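Local coordinates for outer membrane protein Omp121 (Bacteroides thetaiotaomicron, PDB 5FQ8) that probably imports nutrients across the bacterial outer membrane as a TonB-dependent receptor, a beta-barrel closed by a plug domain, at residues Thr76-Gly81 and Ser973-Phe978; Lys906-Val911 and Asp950-Ser955; Gly182-Thr187 and Ser932-Asn937; Ala82-Ile87 and Gly129-Asn134; Val188-Glu193 and Val940-Ser945. One frame throughout, in Å; residues are numbered along the deposited sequence.

Contact 1 of 5, residues Thr76-Gly81 and Ser973-Phe978; sequences TSSDPG and SRRFGF. With C8E ((hydroxyethyloxy)tri(ethyloxy)octane), chain O.
Ser78 pushes its hydroxymethyl group against the start of strand 973-978, overlapping both the backbone and the side chain of Ser973. Its OG accepts a hydrogen bond from Ser973 N, with a modelled separation of 2.5 Å and a bent N-H...O angle of 143°. The two hydroxyls lie alongside each other, Ser78 OG 3.2 Å from Ser973 OG. Arg975 approaches the same spot from farther up the strand. A bend at chi3 (-68°) folds its guanidinium back along the strand, where NH1 makes a weak hydrogen bond to Ser973 OG at 2.9 Å; Ser78 OG lies at the edge of this group, in its plane, 3.4 Å from NH1. Phe976 instead meets a detergent molecule, whose C7 sits over the centre of one ring face, 3.6 Å above it. The loop 76-81 belongs to the plug and strand 973-983 is the last of the barrel, so the serine pair joins plug to wall. Next to it, Asp79 OD1 takes a hydrogen bond from Asn970 ND2. The chemistry implies a wall with two characters: small hydroxyls and an arginine meet the plug, while Phe976 offers an apolar ring to detergent, probably where lipid would lie.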
# COMPACT_ATOMS: atom_id res chain seq x y z
N THR B 76 -5.83 5.96 29.50
CA THR B 76 -6.57 5.03 28.66
C THR B 76 -6.31 3.59 29.07
O THR B 76 -7.22 2.77 29.03
CB THR B 76 -6.21 5.23 27.19
OG1 THR B 76 -4.85 4.86 26.94
CG2 THR B 76 -6.45 6.67 26.78
N SER B 77 -5.10 3.27 29.46
CA SER B 77 -4.79 1.93 29.93
C SER B 77 -3.44 1.98 30.62
O SER B 77 -2.80 3.02 30.71
CB SER B 77 -4.80 0.92 28.79
OG SER B 77 -3.67 1.07 27.94
N SER B 78 -3.01 0.82 31.09
CA SER B 78 -1.71 0.67 31.70
C SER B 78 -0.62 0.42 30.68
O SER B 78 0.53 0.20 31.06
CB SER B 78 -1.73 -0.46 32.72
OG SER B 78 -2.16 -0.00 34.00
N ASP B 79 -0.93 0.46 29.42
CA ASP B 79 0.06 0.15 28.42
C ASP B 79 1.00 1.33 28.28
O ASP B 79 0.54 2.47 28.21
CB ASP B 79 -0.61 -0.17 27.09
CG ASP B 79 -1.56 -1.31 27.18
OD1 ASP B 79 -1.10 -2.46 27.08
OD2 ASP B 79 -2.76 -1.05 27.35
N PRO B 80 2.30 1.09 28.22
CA PRO B 80 3.25 2.20 28.18
C PRO B 80 3.03 3.08 26.97
O PRO B 80 2.69 2.61 25.88
CB PRO B 80 4.60 1.49 28.13
CG PRO B 80 4.37 0.23 28.82
CD PRO B 80 2.99 -0.19 28.38
N GLY B 81 3.20 4.38 27.18
CA GLY B 81 3.07 5.33 26.11
C GLY B 81 1.67 5.69 25.73
O GLY B 81 1.49 6.43 24.76
N SER B 973 -2.15 -1.88 35.71
CA SER B 973 -1.00 -2.31 36.47
C SER B 973 -0.85 -1.50 37.74
O SER B 973 -1.45 -0.43 37.91
CB SER B 973 0.29 -2.20 35.65
OG SER B 973 0.59 -0.85 35.37
N ARG B 974 -0.05 -2.05 38.63
CA ARG B 974 0.37 -1.42 39.88
C ARG B 974 1.82 -0.98 39.72
O ARG B 974 2.67 -1.80 39.35
CB ARG B 974 0.25 -2.44 41.01
CG ARG B 974 -0.14 -1.92 42.30
CD ARG B 974 0.31 -2.91 43.34
NE ARG B 974 -0.33 -4.22 43.20
CZ ARG B 974 -1.51 -4.52 43.73
NH1 ARG B 974 -2.17 -3.62 44.41
NH2 ARG B 974 -2.02 -5.73 43.57
N ARG B 975 2.11 0.28 39.96
CA ARG B 975 3.45 0.80 39.71
C ARG B 975 4.12 1.31 40.98
O ARG B 975 3.48 1.93 41.83
CB ARG B 975 3.40 1.89 38.65
CG ARG B 975 2.91 1.38 37.33
CD ARG B 975 2.64 2.49 36.36
NE ARG B 975 1.52 3.34 36.74
CZ ARG B 975 0.25 3.05 36.48
NH1 ARG B 975 -0.07 1.93 35.86
NH2 ARG B 975 -0.72 3.88 36.85
N PHE B 976 5.43 1.06 41.10
CA PHE B 976 6.19 1.41 42.30
C PHE B 976 7.68 1.47 41.99
O PHE B 976 8.22 0.55 41.37
CB PHE B 976 5.94 0.40 43.43
CG PHE B 976 6.15 -1.04 43.05
CD1 PHE B 976 5.13 -1.80 42.52
CD2 PHE B 976 7.37 -1.65 43.27
CE1 PHE B 976 5.33 -3.13 42.20
CE2 PHE B 976 7.57 -2.98 42.94
CZ PHE B 976 6.55 -3.72 42.41
N GLY B 977 8.35 2.52 42.44
CA GLY B 977 9.78 2.60 42.18
C GLY B 977 10.55 3.49 43.13
O GLY B 977 10.09 3.84 44.21
N PHE B 978 11.77 3.84 42.69
CA PHE B 978 12.69 4.72 43.39
C PHE B 978 13.15 5.84 42.47
O PHE B 978 13.14 5.70 41.25
CB PHE B 978 13.91 3.97 43.91
CG PHE B 978 13.59 3.01 45.01
CD1 PHE B 978 13.16 3.46 46.23
CD2 PHE B 978 13.73 1.65 44.81
CE1 PHE B 978 12.86 2.59 47.25
CE2 PHE B 978 13.44 0.77 45.81
CZ PHE B 978 13.00 1.23 47.04
C1 C8E O . 6.36 3.45 48.68
C2 C8E O . 5.19 2.56 48.29
C3 C8E O . 5.65 1.15 47.90
C4 C8E O . 4.46 0.29 47.49
C5 C8E O . 4.79 -1.20 47.40
C6 C8E O . 4.30 -1.78 46.07
C7 C8E O . 4.66 -3.25 45.91
C8 C8E O . 3.41 -4.11 45.89
O9 C8E O . 3.72 -5.44 45.54

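Contact 2 of 5, residues Lys906-Val911 and Asp950-Ser955; sequences KLRSVV and DPEMTS
Strand 906-911 and the irregular segment 950-955 meet near their first residues, running roughly at right angles, without pairing: their closest alpha carbons, those of Lys906 and Asp950, are 9.5 Å apart, and charged side chains bridge the interval. Lys906 crosses both acids at about a right angle. Its NZ forms salt bridges with Asp950 OD1, at 3.2 Å, and with Glu952 OE1, modelled 2.4 Å away. Asp950 OD1 is met by the ammonium on its syn side, 18° out of the carboxylate plane, and takes a second bond, from Glu952 N at 2.9 Å, from well above that plane. This second bond makes an Asx turn, which holds the two acids on one turn of backbone. Four side chains thus form a salt-bridge network on the inner side of the barrel wall, where strand 899-915 faces the plug. Arg908 reaches Glu952 from the opposite direction: with CG anti to the backbone N (chi1 -168°) and the chain bent at chi2 and chi3, its NH2 points almost straight at OE1, while NH1 adds a weak bond to the same oxygen. The guanidinium and carboxylate planes stand nearly perpendicular, 83° apart. Lys906 CD lies 3.3 Å above one guanidinium face, offset toward the rim. Both cations converge on Glu952 OE1. Arg908 NH1 has another acid in Asp822 of the adjacent barrel strand. The second carboxylate oxygens are also engaged, Glu952 OE2 by Ser75 N of the plug and Asp950 OD2 by Ser972 OG.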
# COMPACT_ATOMS: atom_id res chain seq x y z
N LYS B 906 -9.59 4.48 44.82
CA LYS B 906 -8.24 4.10 44.41
C LYS B 906 -7.19 4.74 45.30
O LYS B 906 -7.21 5.96 45.52
CB LYS B 906 -8.00 4.48 42.96
CG LYS B 906 -7.18 3.47 42.22
CD LYS B 906 -6.99 3.87 40.79
CE LYS B 906 -7.98 3.21 39.89
NZ LYS B 906 -7.75 3.68 38.52
N LEU B 907 -6.27 3.93 45.80
CA LEU B 907 -5.00 4.44 46.30
C LEU B 907 -4.19 4.94 45.10
O LEU B 907 -3.39 4.20 44.52
CB LEU B 907 -4.25 3.36 47.07
CG LEU B 907 -2.96 3.84 47.74
CD1 LEU B 907 -3.16 5.15 48.46
CD2 LEU B 907 -2.44 2.80 48.71
N ARG B 908 -4.41 6.20 44.73
CA ARG B 908 -3.83 6.75 43.51
C ARG B 908 -2.31 6.75 43.57
O ARG B 908 -1.65 6.17 42.70
CB ARG B 908 -4.37 8.16 43.30
CG ARG B 908 -4.09 8.76 41.96
CD ARG B 908 -5.26 8.57 41.02
NE ARG B 908 -5.03 7.41 40.18
CZ ARG B 908 -5.88 6.96 39.28
NH1 ARG B 908 -7.04 7.57 39.10
NH2 ARG B 908 -5.57 5.90 38.58
N SER B 909 -1.73 7.38 44.59
CA SER B 909 -0.28 7.49 44.70
C SER B 909 0.16 7.52 46.16
O SER B 909 -0.58 7.98 47.03
CB SER B 909 0.22 8.75 44.02
OG SER B 909 -0.31 9.90 44.65
N VAL B 910 1.38 7.06 46.40
CA VAL B 910 2.06 7.22 47.68
C VAL B 910 3.52 7.57 47.41
O VAL B 910 4.22 6.82 46.72
CB VAL B 910 1.97 5.95 48.55
CG1 VAL B 910 2.81 6.11 49.79
CG2 VAL B 910 0.55 5.68 48.92
N VAL B 911 3.99 8.68 47.96
CA VAL B 911 5.37 9.15 47.74
C VAL B 911 6.08 9.32 49.08
O VAL B 911 5.65 10.12 49.91
CB VAL B 911 5.40 10.47 46.96
CG1 VAL B 911 6.79 10.72 46.48
CG2 VAL B 911 4.46 10.42 45.81
N ASP B 950 -10.36 -2.87 36.49
CA ASP B 950 -10.11 -1.54 36.99
C ASP B 950 -10.82 -0.62 36.01
O ASP B 950 -10.41 -0.53 34.86
CB ASP B 950 -8.61 -1.24 37.08
CG ASP B 950 -8.30 0.24 37.22
OD1 ASP B 950 -9.20 1.08 37.33
OD2 ASP B 950 -7.11 0.58 37.21
N PRO B 951 -11.87 0.04 36.42
CA PRO B 951 -12.65 0.87 35.50
C PRO B 951 -11.89 1.94 34.74
O PRO B 951 -12.50 2.62 33.91
CB PRO B 951 -13.67 1.52 36.43
CG PRO B 951 -13.87 0.54 37.47
CD PRO B 951 -12.57 -0.13 37.70
N GLU B 952 -10.60 2.13 35.00
CA GLU B 952 -9.84 3.15 34.29
C GLU B 952 -9.25 2.55 33.02
O GLU B 952 -8.05 2.33 32.89
CB GLU B 952 -8.77 3.74 35.19
CG GLU B 952 -8.31 5.10 34.75
CD GLU B 952 -7.22 5.68 35.61
OE1 GLU B 952 -7.07 5.22 36.76
OE2 GLU B 952 -6.53 6.60 35.13
N MET B 953 -10.14 2.30 32.06
CA MET B 953 -9.84 1.46 30.91
C MET B 953 -10.66 1.89 29.70
O MET B 953 -11.86 2.11 29.83
CB MET B 953 -10.16 0.00 31.19
CG MET B 953 -9.02 -0.89 31.47
SD MET B 953 -9.74 -2.50 31.72
CE MET B 953 -8.29 -3.44 32.10
N THR B 954 -10.03 1.95 28.53
CA THR B 954 -10.80 2.07 27.30
C THR B 954 -10.09 1.39 26.14
O THR B 954 -8.92 1.04 26.21
CB THR B 954 -11.08 3.51 26.92
OG1 THR B 954 -12.17 3.54 26.02
CG2 THR B 954 -9.89 4.13 26.23
N SER B 955 -10.84 1.22 25.06
CA SER B 955 -10.29 0.83 23.78
C SER B 955 -10.68 1.81 22.70
O SER B 955 -10.45 1.55 21.53
CB SER B 955 -10.75 -0.56 23.39
OG SER B 955 -10.06 -1.51 24.15

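Contact 3 of 5, residues Gly182-Thr187 and Ser932-Asn937; sequences GVQWST and SAYGNN
At the edge of the Tyr934 ring, near its plane, sits the amide oxygen of Gln184, and the amide itself is turned 46° from the ring. Tyr934 OH donates to Gln184 OE1 over 2.9 Å. The phenol arrives in the carbonyl plane on a lone pair of OE1, with a C=O...O angle of 127°. The same oxygen lies 3.2 Å from Tyr934 CE2, at the ring edge, and Gln184 CB also lies beside the phenol oxygen, 3.3 Å from Tyr934 OH. The two side chains cross at about a right angle. Tyr934 carries its ring between the backbone N and the carbonyl carbon (chi1 61°), a setting that lays it across toward Gln184 although its CB does not head that way. The backbones stay apart, with the alpha carbons of Gln184 and Tyr934 8.7 Å from each other. Strand 973-983 runs between them, antiparallel to both, and Tyr934 passes over it beside Gly977, whose CA is 3.8 Å from Tyr934 CE1; the lack of a side chain there probably leaves room for the ring. Strand 177-188 is the first of the barrel and 973-983 the last, so the bond spans the place where the cylinder closes. Within the barrel, Arg254 of strand 252-264 touches both side chains, and Arg56 of the plug packs on Tyr934.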
# COMPACT_ATOMS: atom_id res chain seq x y z
N GLY B 182 15.76 7.43 37.87
CA GLY B 182 14.65 6.67 38.39
C GLY B 182 14.65 5.24 37.89
O GLY B 182 15.25 4.91 36.88
N VAL B 183 13.93 4.41 38.62
CA VAL B 183 13.78 2.99 38.34
C VAL B 183 12.44 2.58 38.91
O VAL B 183 12.11 2.94 40.03
CB VAL B 183 14.93 2.18 38.95
CG1 VAL B 183 14.51 0.77 39.15
CG2 VAL B 183 16.14 2.23 38.08
N GLN B 184 11.63 1.86 38.14
CA GLN B 184 10.34 1.49 38.69
C GLN B 184 9.80 0.24 38.03
O GLN B 184 10.06 -0.02 36.86
CB GLN B 184 9.31 2.62 38.58
CG GLN B 184 8.63 2.69 37.28
CD GLN B 184 7.34 3.46 37.34
OE1 GLN B 184 7.26 4.50 37.96
NE2 GLN B 184 6.31 2.94 36.69
N TRP B 185 9.06 -0.53 38.80
CA TRP B 185 8.47 -1.78 38.36
C TRP B 185 6.96 -1.63 38.25
O TRP B 185 6.34 -0.86 38.98
CB TRP B 185 8.80 -2.90 39.33
CG TRP B 185 10.19 -3.24 39.38
CD1 TRP B 185 10.80 -4.26 38.75
CD2 TRP B 185 11.20 -2.55 40.09
NE1 TRP B 185 12.13 -4.26 39.02
CE2 TRP B 185 12.40 -3.21 39.85
CE3 TRP B 185 11.20 -1.43 40.91
CZ2 TRP B 185 13.59 -2.80 40.40
CZ3 TRP B 185 12.38 -1.02 41.45
CH2 TRP B 185 13.56 -1.71 41.20
N SER B 186 6.37 -2.41 37.35
CA SER B 186 4.92 -2.50 37.26
C SER B 186 4.51 -3.97 37.32
O SER B 186 5.12 -4.80 36.64
CB SER B 186 4.41 -1.85 35.99
OG SER B 186 5.22 -2.15 34.87
N THR B 187 3.54 -4.28 38.17
CA THR B 187 2.91 -5.58 38.22
C THR B 187 1.39 -5.45 38.08
O THR B 187 0.81 -4.39 38.30
CB THR B 187 3.22 -6.32 39.50
OG1 THR B 187 2.64 -5.61 40.58
CG2 THR B 187 4.69 -6.44 39.69
N SER B 932 13.88 8.99 46.98
CA SER B 932 12.43 8.98 46.94
C SER B 932 11.95 7.60 46.56
O SER B 932 12.41 7.03 45.58
CB SER B 932 11.91 9.99 45.92
OG SER B 932 10.54 10.23 46.13
N ALA B 933 11.03 7.06 47.34
CA ALA B 933 10.31 5.85 46.97
C ALA B 933 8.87 6.23 46.68
O ALA B 933 8.33 7.13 47.32
CB ALA B 933 10.36 4.80 48.07
N TYR B 934 8.27 5.59 45.69
CA TYR B 934 6.91 5.95 45.34
C TYR B 934 6.18 4.72 44.83
O TYR B 934 6.77 3.67 44.58
CB TYR B 934 6.87 7.07 44.31
CG TYR B 934 7.54 6.73 43.01
CD1 TYR B 934 8.92 6.63 42.91
CD2 TYR B 934 6.79 6.52 41.88
CE1 TYR B 934 9.53 6.33 41.73
CE2 TYR B 934 7.38 6.22 40.70
CZ TYR B 934 8.75 6.12 40.62
OH TYR B 934 9.35 5.81 39.41
N GLY B 935 4.87 4.88 44.71
CA GLY B 935 3.99 3.87 44.16
C GLY B 935 2.73 4.52 43.63
O GLY B 935 2.18 5.41 44.28
N ASN B 936 2.27 4.12 42.46
CA ASN B 936 1.07 4.70 41.89
C ASN B 936 0.13 3.61 41.44
O ASN B 936 0.55 2.49 41.14
CB ASN B 936 1.43 5.62 40.74
CG ASN B 936 2.33 6.73 41.16
OD1 ASN B 936 2.26 7.20 42.29
ND2 ASN B 936 3.20 7.16 40.27
N ASN B 937 -1.16 3.94 41.39
CA ASN B 937 -2.20 2.99 41.00
C ASN B 937 -2.03 1.70 41.79
O ASN B 937 -1.84 0.62 41.24
CB ASN B 937 -2.14 2.75 39.48
CG ASN B 937 -3.41 2.10 38.92
OD1 ASN B 937 -4.53 2.46 39.25
ND2 ASN B 937 -3.21 1.14 38.03

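Contact 4 of 5, residues Ala82-Ile87 and Gly129-Asn134; sequences ASNSVI and GANAIN
The bend at 129-134 passes beside the beginning of strand 84-88 without backbone pairing, the alpha carbons of Ser83 and Asn131 coming nearest at 7.3 Å. Two asparagines fill the interval, crossing at about a right angle. Asn84 ND2 donates to Asn131 OD1 at 2.7 Å. The acceptor lies almost in the amide plane of Asn84, and the donor meets a lone pair in the carbonyl plane of Asn131, from the side of the C=O (109°). The two amides are nevertheless turned 44° against each other. In Asn131, CG stands opposite the carbonyl carbon and beside the backbone N (chi1 -83°), which aims the whole amide at the strand; its other end, ND2, lies 2.9 Å from Ala82 O. Replacing Asn131 with an alanine would probably leave Asn84 ND2 without this acceptor, open a gap beside Ala82 and let the Asn84 amide turn. Hydrogen bonds round about hold both pieces: Asn84 N gives to Asn128 OD1, Ser83 OG pairs with Asp125, and Asn131 O receives Lys292 NZ from a barrel strand. All the touching residues are buried. Both segments belong to the plug, which in TonB-dependent receptors fills the barrel lumen, and the amide pair joins one of its loops to the start of a short strand.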
# COMPACT_ATOMS: atom_id res chain seq x y z
N ALA B 82 0.66 5.21 26.45
CA ALA B 82 -0.72 5.42 26.05
C ALA B 82 -1.19 6.82 26.41
O ALA B 82 -0.48 7.60 27.05
CB ALA B 82 -1.59 4.35 26.68
N SER B 83 -2.40 7.16 25.99
CA SER B 83 -2.86 8.53 26.13
C SER B 83 -3.46 8.79 27.51
O SER B 83 -3.69 7.88 28.30
CB SER B 83 -3.89 8.84 25.06
OG SER B 83 -3.30 8.78 23.79
N ASN B 84 -3.69 10.07 27.79
CA ASN B 84 -4.32 10.51 29.02
C ASN B 84 -5.49 11.42 28.69
O ASN B 84 -5.35 12.38 27.93
CB ASN B 84 -3.34 11.26 29.92
CG ASN B 84 -2.18 10.40 30.37
OD1 ASN B 84 -2.35 9.46 31.15
ND2 ASN B 84 -1.00 10.71 29.87
N SER B 85 -6.63 11.13 29.29
CA SER B 85 -7.81 11.94 29.10
C SER B 85 -7.88 13.00 30.19
O SER B 85 -7.48 12.76 31.32
CB SER B 85 -9.05 11.06 29.13
OG SER B 85 -10.20 11.86 29.01
N VAL B 86 -8.38 14.18 29.82
CA VAL B 86 -8.54 15.30 30.74
C VAL B 86 -9.79 16.04 30.31
O VAL B 86 -9.76 16.75 29.30
CB VAL B 86 -7.33 16.25 30.75
CG1 VAL B 86 -7.62 17.44 31.62
CG2 VAL B 86 -6.13 15.56 31.29
N ILE B 87 -10.86 15.90 31.06
CA ILE B 87 -12.13 16.54 30.75
C ILE B 87 -12.47 17.50 31.88
O ILE B 87 -12.40 17.13 33.06
CB ILE B 87 -13.24 15.49 30.53
CG1 ILE B 87 -12.80 14.46 29.51
CG2 ILE B 87 -14.48 16.15 30.01
CD1 ILE B 87 -13.74 13.32 29.40
N GLY B 129 -0.55 14.46 22.74
CA GLY B 129 0.49 15.44 22.50
C GLY B 129 1.07 16.03 23.76
O GLY B 129 2.23 16.47 23.77
N ALA B 130 0.30 16.04 24.83
CA ALA B 130 0.82 16.57 26.06
C ALA B 130 1.77 15.61 26.73
O ALA B 130 2.66 16.04 27.46
CB ALA B 130 -0.32 16.95 27.00
N ASN B 131 1.64 14.31 26.47
CA ASN B 131 2.55 13.36 27.08
C ASN B 131 4.01 13.62 26.74
O ASN B 131 4.87 12.89 27.24
CB ASN B 131 2.19 11.96 26.65
CG ASN B 131 1.11 11.39 27.45
OD1 ASN B 131 0.34 12.12 28.03
ND2 ASN B 131 1.05 10.08 27.50
N ALA B 132 4.31 14.60 25.89
CA ALA B 132 5.68 14.79 25.45
C ALA B 132 6.44 15.72 26.36
O ALA B 132 7.66 15.62 26.46
CB ALA B 132 5.71 15.35 24.03
N ILE B 133 5.74 16.64 27.01
CA ILE B 133 6.40 17.57 27.90
C ILE B 133 7.06 16.78 29.01
O ILE B 133 6.57 15.73 29.44
CB ILE B 133 5.39 18.60 28.42
CG1 ILE B 133 6.06 19.60 29.33
CG2 ILE B 133 4.31 17.95 29.19
CD1 ILE B 133 5.21 20.78 29.57
N ASN B 134 8.24 17.24 29.42
CA ASN B 134 8.99 16.60 30.49
C ASN B 134 8.60 17.23 31.81
O ASN B 134 8.85 18.42 32.02
CB ASN B 134 10.48 16.77 30.25
CG ASN B 134 11.32 16.42 31.46
OD1 ASN B 134 10.89 15.72 32.37
ND2 ASN B 134 12.54 16.89 31.45

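Contact 5 of 5, residues Val188-Glu193 and Val940-Ser945; sequences VLRLPE and VWTPSS
Bends at chi2 (92°) and chi3 swing the guanidinium of Arg190 over to Thr942 OG1. The two side chains come from opposite directions. Arg190 NH2 donates to Thr942 OG1 at 2.9 Å with an N-H...O angle of 143°, and the hydroxyl is tilted 21° from the guanidinium plane. NH1 adds a weak bond to the same oxygen, 3.2 Å from Thr942 OG1, so both terminal nitrogens converge on one atom. Thr942 CB lies at the guanidinium edge, in plane. Over one face comes Val940 CG1, 4.2 Å above the plane and offset toward the rim. The same methyl group meets Leu189 CD2 at 4.0 Å, an apolar touch at the foot of the polar one. Cutting Arg190 back to an alanine would probably leave Thr942 OG1 without its two arginine donors and thin the cover over Val940 CG1. Thr942 OG1 has a further hydrogen-bonding partner, the carbonyl oxygen of Asn946, which helps to fix the hydroxyl. The contact joins the chain just beyond barrel strand 177-188 to the end of strand 928-941, on the side where the long, probably extracellular, loops rise; a little farther along, Glu193 is hydrogen-bonded to a neighbouring protein chain. Because the arginine meets a neutral hydroxyl here, the link between the two segments rests on directed hydrogen bonds and van der Waals cover.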
# COMPACT_ATOMS: atom_id res chain seq x y z
N VAL B 188 0.76 -6.57 37.74
CA VAL B 188 -0.65 -6.55 37.36
C VAL B 188 -1.53 -6.33 38.58
O VAL B 188 -1.34 -6.95 39.63
CB VAL B 188 -1.00 -7.85 36.62
CG1 VAL B 188 -0.71 -9.04 37.50
CG2 VAL B 188 -2.43 -7.83 36.19
N LEU B 189 -2.52 -5.44 38.44
CA LEU B 189 -3.25 -4.86 39.56
C LEU B 189 -4.54 -5.58 39.90
O LEU B 189 -4.83 -5.77 41.08
CB LEU B 189 -3.58 -3.40 39.27
CG LEU B 189 -4.46 -2.70 40.31
CD1 LEU B 189 -3.73 -2.63 41.61
CD2 LEU B 189 -4.83 -1.32 39.85
N ARG B 190 -5.33 -5.93 38.89
CA ARG B 190 -6.63 -6.57 39.11
C ARG B 190 -6.92 -7.40 37.87
O ARG B 190 -7.03 -6.86 36.77
CB ARG B 190 -7.71 -5.52 39.38
CG ARG B 190 -9.03 -5.67 38.65
CD ARG B 190 -10.06 -6.48 39.44
NE ARG B 190 -10.37 -5.91 40.75
CZ ARG B 190 -11.36 -5.05 40.99
NH1 ARG B 190 -12.13 -4.66 39.99
NH2 ARG B 190 -11.57 -4.60 42.21
N LEU B 191 -6.98 -8.70 38.04
CA LEU B 191 -7.48 -9.61 37.04
C LEU B 191 -8.87 -10.05 37.46
O LEU B 191 -9.23 -9.94 38.63
CB LEU B 191 -6.57 -10.82 36.89
CG LEU B 191 -5.16 -10.55 36.37
CD1 LEU B 191 -4.30 -11.77 36.52
CD2 LEU B 191 -5.22 -10.13 34.92
N PRO B 192 -9.69 -10.54 36.54
CA PRO B 192 -11.03 -10.95 36.93
C PRO B 192 -10.98 -12.11 37.90
O PRO B 192 -10.11 -12.97 37.82
CB PRO B 192 -11.67 -11.35 35.59
CG PRO B 192 -10.91 -10.59 34.59
CD PRO B 192 -9.52 -10.61 35.08
N GLU B 193 -11.91 -12.12 38.83
CA GLU B 193 -11.97 -13.21 39.78
C GLU B 193 -12.59 -14.42 39.10
O GLU B 193 -13.67 -14.33 38.53
CB GLU B 193 -12.76 -12.82 41.01
CG GLU B 193 -12.87 -13.91 42.03
CD GLU B 193 -13.71 -13.53 43.19
OE1 GLU B 193 -14.23 -12.40 43.18
OE2 GLU B 193 -13.85 -14.35 44.10
N VAL B 940 -7.17 -0.85 44.08
CA VAL B 940 -8.45 -0.35 43.60
C VAL B 940 -9.57 -1.14 44.27
O VAL B 940 -9.47 -2.36 44.41
CB VAL B 940 -8.54 -0.41 42.06
CG1 VAL B 940 -8.39 -1.83 41.60
CG2 VAL B 940 -9.80 0.22 41.57
N TRP B 941 -10.58 -0.42 44.74
CA TRP B 941 -11.74 -1.01 45.40
C TRP B 941 -12.97 -0.72 44.56
O TRP B 941 -13.28 0.44 44.30
CB TRP B 941 -11.93 -0.45 46.81
CG TRP B 941 -10.89 -0.82 47.82
CD1 TRP B 941 -10.87 -1.93 48.61
CD2 TRP B 941 -9.73 -0.07 48.17
NE1 TRP B 941 -9.77 -1.92 49.42
CE2 TRP B 941 -9.05 -0.78 49.16
CE3 TRP B 941 -9.20 1.14 47.72
CZ2 TRP B 941 -7.86 -0.32 49.72
CZ3 TRP B 941 -8.02 1.59 48.28
CH2 TRP B 941 -7.37 0.86 49.27
N THR B 942 -13.66 -1.77 44.16
CA THR B 942 -14.87 -1.65 43.36
C THR B 942 -16.05 -2.25 44.10
O THR B 942 -15.86 -3.10 44.98
CB THR B 942 -14.70 -2.35 42.01
OG1 THR B 942 -14.29 -3.71 42.22
CG2 THR B 942 -13.68 -1.62 41.19
N PRO B 943 -17.27 -1.82 43.78
CA PRO B 943 -18.45 -2.43 44.38
C PRO B 943 -18.51 -3.93 44.15
O PRO B 943 -17.91 -4.47 43.23
CB PRO B 943 -19.60 -1.73 43.66
CG PRO B 943 -19.06 -0.40 43.37
CD PRO B 943 -17.61 -0.60 43.05
N SER B 944 -19.27 -4.59 45.02
CA SER B 944 -19.51 -6.03 44.99
C SER B 944 -19.72 -6.59 43.59
O SER B 944 -19.26 -7.69 43.27
CB SER B 944 -20.72 -6.35 45.85
OG SER B 944 -21.11 -7.70 45.71
N SER B 945 -20.41 -5.83 42.74
CA SER B 945 -20.89 -6.36 41.48
C SER B 945 -19.83 -6.39 40.39
O SER B 945 -20.03 -7.02 39.36
CB SER B 945 -22.05 -5.52 41.00
OG SER B 945 -21.64 -4.19 40.85

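Contacts 1, 2, 3 and 5 all use the wall at or near the barrel seam, and contact 4 lies wholly within the plug. Contacts 2, 3 and 4 are buried; contacts 1 and 5 are partly so. Strand 928-941 serves contact 3 and contact 5, whose centres are about 20 Å apart. Asn937 of contact 3 reaches Ser973 of contact 1 through its ND2, and Arg908 of contact 2 through its backbone. Contact 4 adjoins contact 1, Thr76 N bonding to Ser83 O. The chemistry follows place: amides in the plug, hydroxyls between plug and wall, ion pairs between a wall strand and an inner loop, a phenol-amide bond across the seam, and an arginine-threonine pair near the loops.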